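Local coordinates for protein alanine racemase, biosynthetic (Pseudomonas aeruginosa PAO1, PDB 6A2F) that belongs to the alanine racemase family, whose chains pair an N-terminal TIM-type barrel with a beta-rich C-terminal domain and carry pyridoxal phosphate on a lysine, at residues 38-43 / 232-237; 273-278 / 349-354. One frame throughout, in Å; residues are numbered along the deposited sequence.

Contact 1. Residues 38-43 / 232-237; sequences YGHGAR and PAMSLG
H40 turns CG anti to its own carbonyl carbon (chi1 -64°), which sends the imidazole toward M234; M234 answers with CG anti to its backbone N and a bend at chi3 (-73°) that folds the methyl back over the ring. M234 CE consequently sits above the centre of the imidazole, 4.1 Å from the ring centroid and 10° off the normal, a CH-pi contact over the face. M234 CE also comes to 3.8 Å from G39 O. Nearer its root the same side chain meets the ring again, M234 CB lying 3.5 Å from H40 NE2, while A233 CB approaches H40 CD2 at 3.7 Å.

The polar link runs through one water. It lies in the imidazole plane, 2.9 Å from H40 NE2, and accepts from M234 N at 2.9 Å. The other ring nitrogen, H40 ND1, is hydrogen-bonded to A37 O; bonds at both nitrogens limit the ring's rotation. Y215 stacks on H40 and on Y38, whose OH bonds the phosphate of the pyridoxal-phosphate-modified K34. This buried seam, where the loop entering helix 42-48 of the TIM-type barrel meets strand 234-246, is the domain junction of the alanine racemase fold.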
# COMPACT_ATOMS: atom_id res chain seq x y z
N TYR A 38 -7.87 1.62 -9.51
CA TYR A 38 -8.05 1.09 -8.16
C TYR A 38 -7.21 -0.19 -7.97
O TYR A 38 -7.68 -1.18 -7.41
CB TYR A 38 -9.54 0.81 -7.89
CG TYR A 38 -10.44 2.02 -7.75
CD1 TYR A 38 -10.39 3.09 -8.66
CD2 TYR A 38 -11.40 2.08 -6.74
CE1 TYR A 38 -11.23 4.19 -8.53
CE2 TYR A 38 -12.25 3.17 -6.60
CZ TYR A 38 -12.16 4.22 -7.49
OH TYR A 38 -13.02 5.29 -7.35
N GLY A 39 -5.98 -0.16 -8.48
CA GLY A 39 -5.07 -1.29 -8.36
C GLY A 39 -5.25 -2.40 -9.38
O GLY A 39 -4.48 -3.36 -9.40
N HIS A 40 -6.26 -2.28 -10.24
CA HIS A 40 -6.57 -3.34 -11.21
C HIS A 40 -5.76 -3.24 -12.51
O HIS A 40 -5.75 -4.19 -13.31
CB HIS A 40 -8.07 -3.37 -11.50
CG HIS A 40 -8.91 -3.71 -10.30
ND1 HIS A 40 -9.17 -2.81 -9.29
CD2 HIS A 40 -9.53 -4.86 -9.95
CE1 HIS A 40 -9.92 -3.39 -8.37
NE2 HIS A 40 -10.15 -4.63 -8.74
N GLY A 41 -5.08 -2.11 -12.70
CA GLY A 41 -4.28 -1.87 -13.90
C GLY A 41 -5.03 -1.01 -14.90
O GLY A 41 -5.89 -1.51 -15.62
N ALA A 42 -4.70 0.28 -14.94
CA ALA A 42 -5.39 1.24 -15.81
C ALA A 42 -5.33 0.84 -17.28
O ALA A 42 -6.34 0.90 -17.98
CB ALA A 42 -4.83 2.64 -15.62
N ARG A 43 -4.16 0.41 -17.73
CA ARG A 43 -3.95 0.02 -19.12
C ARG A 43 -4.94 -1.08 -19.57
O ARG A 43 -5.59 -0.95 -20.61
CB ARG A 43 -2.49 -0.41 -19.31
CG ARG A 43 -2.09 -0.87 -20.70
CD ARG A 43 -0.57 -0.96 -20.80
NE ARG A 43 -0.11 -2.30 -21.18
CZ ARG A 43 0.41 -3.20 -20.34
NH1 ARG A 43 0.79 -4.39 -20.79
NH2 ARG A 43 0.58 -2.91 -19.05
N PRO A 232 -17.07 -9.44 -8.47
CA PRO A 232 -15.74 -9.03 -8.01
C PRO A 232 -14.69 -9.11 -9.11
O PRO A 232 -14.60 -10.12 -9.81
CB PRO A 232 -15.42 -10.01 -6.87
CG PRO A 232 -16.32 -11.17 -7.10
CD PRO A 232 -17.56 -10.62 -7.73
N ALA A 233 -13.92 -8.04 -9.28
CA ALA A 233 -12.94 -7.97 -10.35
C ALA A 233 -11.61 -8.61 -9.97
O ALA A 233 -11.00 -9.31 -10.78
CB ALA A 233 -12.73 -6.53 -10.80
N MET A 234 -11.16 -8.38 -8.73
CA MET A 234 -9.84 -8.83 -8.30
C MET A 234 -9.89 -10.07 -7.41
O MET A 234 -10.67 -10.14 -6.46
CB MET A 234 -9.07 -7.72 -7.58
CG MET A 234 -7.58 -8.02 -7.42
SD MET A 234 -6.71 -7.05 -6.17
CE MET A 234 -6.62 -5.45 -6.98
N SER A 235 -9.04 -11.04 -7.74
CA SER A 235 -8.84 -12.21 -6.90
C SER A 235 -7.38 -12.27 -6.49
O SER A 235 -6.50 -12.47 -7.33
CB SER A 235 -9.26 -13.47 -7.65
OG SER A 235 -9.66 -14.48 -6.75
N LEU A 236 -7.11 -12.05 -5.21
CA LEU A 236 -5.75 -12.13 -4.69
C LEU A 236 -5.51 -13.52 -4.11
O LEU A 236 -6.08 -13.87 -3.07
CB LEU A 236 -5.48 -11.02 -3.66
CG LEU A 236 -4.04 -10.87 -3.13
CD1 LEU A 236 -3.08 -10.47 -4.24
CD2 LEU A 236 -3.98 -9.86 -1.99
N GLY A 237 -4.70 -14.31 -4.81
CA GLY A 237 -4.44 -15.69 -4.42
C GLY A 237 -2.99 -15.92 -4.01
O GLY A 237 -2.07 -15.43 -4.66
O HOH W 1 -12.09 -6.10 -7.22

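Contact 2. Residues 273-278 / 349-354; sequences YADGYP and TARVPR. With DLY (D-lysine), chain D.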
# COMPACT_ATOMS: atom_id res chain seq x y z
N TYR A 273 2.15 -7.38 4.33
CA TYR A 273 1.74 -5.98 4.20
C TYR A 273 2.43 -5.20 3.07
O TYR A 273 1.88 -4.21 2.58
CB TYR A 273 1.78 -5.20 5.53
CG TYR A 273 3.12 -5.13 6.24
CD1 TYR A 273 4.14 -4.30 5.77
CD2 TYR A 273 3.35 -5.85 7.41
CE1 TYR A 273 5.36 -4.22 6.43
CE2 TYR A 273 4.56 -5.77 8.08
CZ TYR A 273 5.56 -4.96 7.58
OH TYR A 273 6.76 -4.89 8.24
N ALA A 274 3.60 -5.66 2.63
CA ALA A 274 4.27 -5.07 1.48
C ALA A 274 3.62 -5.47 0.15
O ALA A 274 3.90 -4.87 -0.89
CB ALA A 274 5.75 -5.42 1.47
N ASP A 275 2.76 -6.48 0.18
CA ASP A 275 1.97 -6.86 -0.99
C ASP A 275 0.69 -6.02 -1.06
O ASP A 275 0.01 -6.02 -2.08
CB ASP A 275 1.64 -8.35 -0.96
CG ASP A 275 2.89 -9.22 -0.87
OD1 ASP A 275 3.76 -9.12 -1.77
OD2 ASP A 275 2.99 -10.01 0.10
N GLY A 276 0.38 -5.31 0.02
CA GLY A 276 -0.82 -4.49 0.09
C GLY A 276 -1.76 -4.89 1.22
O GLY A 276 -2.68 -4.14 1.55
N TYR A 277 -1.52 -6.06 1.80
CA TYR A 277 -2.35 -6.56 2.89
C TYR A 277 -2.23 -5.63 4.11
O TYR A 277 -1.15 -5.10 4.38
CB TYR A 277 -1.98 -8.00 3.25
CG TYR A 277 -3.14 -8.77 3.84
CD1 TYR A 277 -4.04 -9.44 3.01
CD2 TYR A 277 -3.36 -8.81 5.21
CE1 TYR A 277 -5.12 -10.13 3.54
CE2 TYR A 277 -4.44 -9.49 5.75
CZ TYR A 277 -5.31 -10.15 4.90
OH TYR A 277 -6.38 -10.84 5.43
N PRO A 278 -3.35 -5.41 4.83
CA PRO A 278 -3.27 -4.57 6.04
C PRO A 278 -2.40 -5.21 7.11
O PRO A 278 -2.64 -6.36 7.49
CB PRO A 278 -4.72 -4.50 6.51
CG PRO A 278 -5.53 -4.70 5.27
CD PRO A 278 -4.75 -5.70 4.45
N THR A 349 0.45 -3.83 -4.31
CA THR A 349 1.69 -3.19 -4.78
C THR A 349 2.23 -3.76 -6.09
O THR A 349 1.82 -4.83 -6.53
CB THR A 349 2.81 -3.27 -3.71
OG1 THR A 349 3.00 -4.64 -3.33
CG2 THR A 349 2.44 -2.44 -2.48
N ALA A 350 3.17 -3.03 -6.69
CA ALA A 350 3.76 -3.37 -7.99
C ALA A 350 4.33 -4.79 -8.06
O ALA A 350 4.26 -5.44 -9.10
CB ALA A 350 4.82 -2.36 -8.39
N ARG A 351 4.86 -5.27 -6.94
CA ARG A 351 5.51 -6.59 -6.92
C ARG A 351 4.53 -7.76 -6.95
O ARG A 351 4.95 -8.91 -7.11
CB ARG A 351 6.45 -6.71 -5.73
CG ARG A 351 5.78 -6.91 -4.39
CD ARG A 351 6.83 -7.30 -3.38
NE ARG A 351 6.24 -7.75 -2.13
CZ ARG A 351 6.91 -8.38 -1.18
NH1 ARG A 351 6.27 -8.74 -0.08
NH2 ARG A 351 8.20 -8.65 -1.32
N VAL A 352 3.24 -7.48 -6.78
CA VAL A 352 2.21 -8.49 -6.98
C VAL A 352 1.85 -8.49 -8.46
O VAL A 352 1.26 -7.53 -8.95
CB VAL A 352 0.95 -8.21 -6.14
CG1 VAL A 352 -0.09 -9.31 -6.35
CG2 VAL A 352 1.32 -8.09 -4.67
N PRO A 353 2.22 -9.56 -9.19
CA PRO A 353 1.90 -9.61 -10.62
C PRO A 353 0.40 -9.65 -10.87
O PRO A 353 -0.35 -10.22 -10.08
CB PRO A 353 2.56 -10.90 -11.10
CG PRO A 353 2.82 -11.71 -9.88
CD PRO A 353 3.03 -10.72 -8.77
N ARG A 354 -0.03 -9.02 -11.95
CA ARG A 354 -1.42 -9.05 -12.36
C ARG A 354 -1.57 -10.03 -13.52
O ARG A 354 -0.81 -9.96 -14.49
CB ARG A 354 -1.90 -7.65 -12.76
CG ARG A 354 -1.55 -6.51 -11.80
CD ARG A 354 -2.17 -6.70 -10.43
NE ARG A 354 -2.44 -5.45 -9.72
CZ ARG A 354 -1.61 -4.87 -8.85
NH1 ARG A 354 -0.43 -5.41 -8.57
NH2 ARG A 354 -1.96 -3.74 -8.26
N DLY D . 9.14 -12.28 9.00
CA DLY D . 9.47 -11.09 8.16
C DLY D . 8.91 -11.23 6.76
O DLY D . 9.66 -11.30 5.78
CB DLY D . 8.89 -9.84 8.82
CG DLY D . 9.77 -8.60 8.66
CD DLY D . 8.92 -7.34 8.63
CE DLY D . 8.57 -6.85 10.03
NZ DLY D . 7.13 -6.71 10.12
OXT DLY D . 7.70 -11.28 6.53
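Hydrogen bonds join T349 to two successive carbonyls of the 273-278 loop. The hydroxyl T349 OG1 donates to A274 O at 2.6 Å, in the carbonyl plane and on a lone pair; its position between backbone N and carbonyl carbon (chi1 55°) leaves CG2 also against that oxygen. T349 N donates to D275 O at 3.2 Å in a fairly straight bond that arrives well above the carbonyl plane. Within 349-354, a type I turn is closed by V352 N on T349 O, and R354 NH1 reaches that same oxygen from the opposite face of its plane as well as donating to V352 O at 2.7 Å.

The charged contact is between D275 and R351. R351 NE lies 2.9 Å from D275 OD1 in a salt bridge whose hydrogen bond is bent and weak (124°), although carboxylate and guanidinium planes are only 18° apart. D275 OD2 accepts from G272 N, and each group has further ionic partners: R2 at D275 OD1, D303 at R351 NH1, and E63 of the second subunit at R351 NH2.

Van der Waals packing surrounds these bonds. The A274 methyl lies over one face of the guanidinium, A274 CB 3.7 Å from R351 NH1, and V352 CG2 rests 3.7 Å from D275 CB.

On the ligand side, D-lysine donates from NZ to Y273 OH at 2.6 Å, meeting the phenol edge in the ring plane. The bonds between 273-278 and 349-354 thus tie two loops of the C-terminal domain together beside a D-lysine pocket to which Y273, S301 and D303 contribute, near the subunit interface of the alanine racemase dimer.

Contact 1 closes before contact 2 opens along the chain, yet their centres lie only about 11 Å apart, and the two touch directly. R354 NH2 makes a probable hydrogen bond to G39 O, 2.8 Å away, and L236 CD1 packs against V352 CG1. The shared framework is the mixed sheet, in which the N-terminal strand 4-8 lies between strands 234-246 and 354-356. Helix 341-346 reaches L345 onto the first contact and leads into the loop of the second. Residues 38-43 and 232-237 join barrel to sheet, whereas 273-278 and 349-354 join loops within the sheet domain; both contacts lie near the second subunit, with more residues of contact 2 within its reach.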